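Tetratricopeptide repeat protein (PDB 4R7S) is of unknown function but, as a helical repeat protein of the tetratricopeptide family, probably serves as a scaffold for binding other proteins. Local coordinates at residues Thr91-Leu102 and Ala111-Leu122. Sequence-based numbering, arbitrary orientation.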
# COMPACT_ATOMS: atom_id res chain seq x y z
N THR A 91 -6.51 8.63 -6.94
CA THR A 91 -7.50 7.67 -6.47
C THR A 91 -8.52 7.29 -7.56
O THR A 91 -8.80 6.10 -7.70
CB THR A 91 -8.18 8.18 -5.19
OG1 THR A 91 -7.16 8.48 -4.24
CG2 THR A 91 -9.10 7.15 -4.57
N GLU A 92 -9.06 8.25 -8.30
CA GLU A 92 -10.06 7.90 -9.32
C GLU A 92 -9.42 7.09 -10.45
O GLU A 92 -10.01 6.10 -10.91
CB GLU A 92 -10.78 9.14 -9.87
CG GLU A 92 -11.63 9.89 -8.84
CD GLU A 92 -12.73 9.13 -8.11
OE1 GLU A 92 -13.59 8.52 -8.78
OE2 GLU A 92 -12.75 9.19 -6.85
N LYS A 93 -8.19 7.46 -10.83
CA LYS A 93 -7.43 6.79 -11.87
C LYS A 93 -7.04 5.35 -11.44
O LYS A 93 -7.16 4.43 -12.25
CB LYS A 93 -6.19 7.62 -12.25
CG LYS A 93 -6.54 8.75 -13.21
CD LYS A 93 -5.32 9.43 -13.78
CE LYS A 93 -5.71 10.52 -14.76
NZ LYS A 93 -6.04 11.79 -14.07
N ALA A 94 -6.68 5.15 -10.16
CA ALA A 94 -6.33 3.84 -9.63
C ALA A 94 -7.54 2.92 -9.67
O ALA A 94 -7.44 1.81 -10.18
CB ALA A 94 -5.80 3.96 -8.21
N LEU A 95 -8.69 3.43 -9.17
CA LEU A 95 -9.98 2.75 -9.13
C LEU A 95 -10.41 2.34 -10.54
O LEU A 95 -10.73 1.18 -10.75
CB LEU A 95 -11.04 3.68 -8.45
CG LEU A 95 -12.54 3.28 -8.48
CD1 LEU A 95 -12.80 1.94 -7.83
CD2 LEU A 95 -13.38 4.33 -7.78
N ASN A 96 -10.31 3.27 -11.51
CA ASN A 96 -10.66 2.99 -12.91
C ASN A 96 -9.84 1.79 -13.48
O ASN A 96 -10.41 0.96 -14.21
CB ASN A 96 -10.47 4.24 -13.79
CG ASN A 96 -10.66 3.99 -15.27
OD1 ASN A 96 -11.71 3.48 -15.72
ND2 ASN A 96 -9.63 4.31 -16.07
N ASP A 97 -8.53 1.69 -13.14
CA ASP A 97 -7.70 0.57 -13.60
C ASP A 97 -8.12 -0.76 -12.92
O ASP A 97 -8.14 -1.80 -13.60
CB ASP A 97 -6.21 0.87 -13.37
CG ASP A 97 -5.53 1.67 -14.48
OD1 ASP A 97 -6.20 1.98 -15.50
OD2 ASP A 97 -4.34 1.99 -14.32
N TYR A 98 -8.50 -0.72 -11.59
CA TYR A 98 -9.00 -1.92 -10.89
C TYR A 98 -10.35 -2.30 -11.48
O TYR A 98 -10.65 -3.49 -11.60
CB TYR A 98 -9.10 -1.72 -9.35
CG TYR A 98 -7.75 -1.61 -8.67
CD1 TYR A 98 -6.80 -2.63 -8.78
CD2 TYR A 98 -7.44 -0.51 -7.87
CE1 TYR A 98 -5.55 -2.52 -8.18
CE2 TYR A 98 -6.20 -0.40 -7.25
CZ TYR A 98 -5.25 -1.40 -7.42
OH TYR A 98 -4.00 -1.32 -6.84
N ASN A 99 -11.13 -1.30 -11.91
CA ASN A 99 -12.42 -1.57 -12.53
C ASN A 99 -12.23 -2.26 -13.87
O ASN A 99 -12.91 -3.24 -14.15
CB ASN A 99 -13.22 -0.29 -12.69
CG ASN A 99 -13.81 0.19 -11.40
OD1 ASN A 99 -13.81 -0.50 -10.35
ND2 ASN A 99 -14.34 1.41 -11.46
N THR A 100 -11.27 -1.79 -14.67
CA THR A 100 -10.93 -2.43 -15.94
C THR A 100 -10.50 -3.87 -15.64
O THR A 100 -11.03 -4.83 -16.23
CB THR A 100 -9.83 -1.62 -16.69
OG1 THR A 100 -10.28 -0.29 -16.94
CG2 THR A 100 -9.40 -2.28 -18.01
N LEU A 101 -9.55 -4.02 -14.71
CA LEU A 101 -9.03 -5.31 -14.31
C LEU A 101 -10.14 -6.27 -13.85
O LEU A 101 -10.24 -7.37 -14.39
CB LEU A 101 -7.98 -5.14 -13.18
CG LEU A 101 -6.90 -6.15 -13.11
CD1 LEU A 101 -5.75 -5.63 -12.30
CD2 LEU A 101 -7.39 -7.43 -12.50
N LEU A 102 -10.98 -5.84 -12.88
CA LEU A 102 -12.01 -6.67 -12.26
C LEU A 102 -13.24 -6.95 -13.16
O LEU A 102 -13.90 -7.96 -12.95
CB LEU A 102 -12.42 -6.10 -10.89
CG LEU A 102 -11.31 -6.29 -9.83
CD1 LEU A 102 -11.49 -5.39 -8.63
CD2 LEU A 102 -11.14 -7.78 -9.45
N ALA A 111 -6.36 -7.31 -6.96
CA ALA A 111 -7.18 -6.20 -7.44
C ALA A 111 -8.37 -5.95 -6.49
O ALA A 111 -8.63 -4.80 -6.14
CB ALA A 111 -7.68 -6.47 -8.86
N LEU A 112 -9.06 -7.03 -6.07
CA LEU A 112 -10.20 -6.96 -5.16
C LEU A 112 -9.79 -6.32 -3.83
O LEU A 112 -10.49 -5.43 -3.35
CB LEU A 112 -10.79 -8.36 -4.91
CG LEU A 112 -11.62 -8.96 -6.04
CD1 LEU A 112 -11.77 -10.44 -5.86
CD2 LEU A 112 -12.99 -8.27 -6.15
N TYR A 113 -8.65 -6.75 -3.27
CA TYR A 113 -8.14 -6.25 -2.00
C TYR A 113 -7.82 -4.77 -2.08
O TYR A 113 -8.23 -4.02 -1.20
CB TYR A 113 -6.89 -7.03 -1.54
CG TYR A 113 -6.36 -6.58 -0.20
CD1 TYR A 113 -7.10 -6.77 0.97
CD2 TYR A 113 -5.10 -5.99 -0.08
CE1 TYR A 113 -6.63 -6.33 2.20
CE2 TYR A 113 -4.62 -5.56 1.15
CZ TYR A 113 -5.38 -5.73 2.29
OH TYR A 113 -4.89 -5.32 3.51
N CYS A 114 -7.11 -4.35 -3.13
CA CYS A 114 -6.69 -2.97 -3.32
C CYS A 114 -7.87 -2.06 -3.61
O CYS A 114 -7.91 -0.96 -3.07
CB CYS A 114 -5.63 -2.87 -4.41
SG CYS A 114 -4.04 -3.60 -3.95
N ARG A 115 -8.85 -2.53 -4.41
CA ARG A 115 -10.04 -1.74 -4.70
C ARG A 115 -10.85 -1.59 -3.43
O ARG A 115 -11.36 -0.50 -3.16
CB ARG A 115 -10.89 -2.33 -5.84
CG ARG A 115 -11.91 -1.33 -6.41
CD ARG A 115 -12.70 -1.86 -7.59
NE ARG A 115 -13.57 -3.00 -7.28
CZ ARG A 115 -14.36 -3.59 -8.17
NH1 ARG A 115 -14.42 -3.14 -9.42
NH2 ARG A 115 -15.09 -4.64 -7.82
N GLY A 116 -10.94 -2.69 -2.65
CA GLY A 116 -11.63 -2.72 -1.37
C GLY A 116 -11.15 -1.62 -0.44
O GLY A 116 -11.95 -0.85 0.08
N LEU A 117 -9.82 -1.52 -0.27
CA LEU A 117 -9.17 -0.48 0.53
C LEU A 117 -9.49 0.90 -0.01
O LEU A 117 -9.82 1.79 0.79
CB LEU A 117 -7.64 -0.67 0.54
CG LEU A 117 -7.08 -1.93 1.21
CD1 LEU A 117 -5.56 -1.92 1.15
CD2 LEU A 117 -7.54 -2.06 2.68
N LEU A 118 -9.41 1.10 -1.37
CA LEU A 118 -9.72 2.38 -2.01
C LEU A 118 -11.13 2.81 -1.70
O LEU A 118 -11.36 4.00 -1.44
CB LEU A 118 -9.57 2.33 -3.54
CG LEU A 118 -8.20 2.48 -4.14
CD1 LEU A 118 -8.31 2.54 -5.64
CD2 LEU A 118 -7.49 3.74 -3.64
N TYR A 119 -12.08 1.85 -1.74
CA TYR A 119 -13.48 2.11 -1.46
C TYR A 119 -13.65 2.57 0.00
O TYR A 119 -14.50 3.42 0.27
CB TYR A 119 -14.34 0.87 -1.77
CG TYR A 119 -14.76 0.70 -3.22
CD1 TYR A 119 -15.12 1.80 -4.00
CD2 TYR A 119 -14.88 -0.56 -3.79
CE1 TYR A 119 -15.55 1.65 -5.32
CE2 TYR A 119 -15.32 -0.73 -5.10
CZ TYR A 119 -15.65 0.38 -5.87
OH TYR A 119 -16.09 0.23 -7.16
N ILE A 120 -12.82 2.03 0.93
CA ILE A 120 -12.88 2.42 2.34
C ILE A 120 -12.48 3.90 2.41
O ILE A 120 -13.25 4.72 2.93
CB ILE A 120 -12.00 1.53 3.27
CG1 ILE A 120 -12.61 0.13 3.46
CG2 ILE A 120 -11.77 2.20 4.63
CD1 ILE A 120 -11.62 -0.89 4.09
N GLN A 121 -11.34 4.24 1.82
CA GLN A 121 -10.78 5.58 1.74
C GLN A 121 -11.76 6.56 1.11
O GLN A 121 -11.81 7.70 1.54
CB GLN A 121 -9.46 5.54 0.97
CG GLN A 121 -8.74 6.87 0.80
CD GLN A 121 -7.47 6.74 0.00
OE1 GLN A 121 -6.85 5.66 -0.09
NE2 GLN A 121 -7.03 7.84 -0.57
N LEU A 122 -12.55 6.10 0.13
CA LEU A 122 -13.53 6.95 -0.57
C LEU A 122 -14.89 6.97 0.13
O LEU A 122 -15.86 7.44 -0.48
CB LEU A 122 -13.71 6.50 -2.02
CG LEU A 122 -12.57 6.83 -3.01
CD1 LEU A 122 -12.87 6.24 -4.39
CD2 LEU A 122 -12.38 8.33 -3.17
O HOH W 1 -4.71 7.05 -2.88
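Tyr-98 enters a hole formed by Ala-111, Cys-114, Arg-115 and Leu-118, a worked example of knobs-into-holes packing between neighbouring helices. The backbone N of Arg-115 lies over one face of the Tyr-98 ring, offset toward the rim, while CD1 of Leu-118 meets the edge, 3.9 Å from Tyr-98 CD2. The far end of the ring reaches Cys-114, whose CB is 3.3 Å from Tyr-98 OH; the sulfur stands oblique to the ring. Leu-118 returns the packing as a knob among Thr-91, Ala-94, Leu-95 and Tyr-98.

Arg-115 is the third knob and the charged one. Its CG is anti to the backbone N, and a bend at chi3 (64°) carries the guanidinium across Leu-102, whose CD1 sits over the centre of one face, 3.4 Å from CZ of Arg-115. NH1 of Arg-115 donates a somewhat bent hydrogen bond to OD1 of Asn-99 at 2.9 Å, tilted out of both the amide and the guanidinium planes, which are 69° apart.

The two helices, 91-104 and 109-121, run roughly antiparallel, their segment axes 144° apart and 9.9 Å from each other at closest approach. They follow one another in the superhelical stack of antiparallel helices characteristic of tetratricopeptide repeats. At the end of the pair away from Leu-102, the methyl CG2 of Thr-91 meets the isobutyl group of Leu-122 tip to tip, and a water 3.1 Å from Thr-91 OG1 is more weakly bound by NE2 of Gln-121. CD1 of Leu-95 touches both Arg-115 CG and Tyr-119 CE1, 3.7 Å from each.

Further out, Asp-131 of helix 125-138 forms a salt bridge with NE of Arg-115, a second constraint on the guanidinium, and Trp-127 packs edge-to-face with Tyr-119. Ala-82 of helix 75-87 also touches the Tyr-98 side chain.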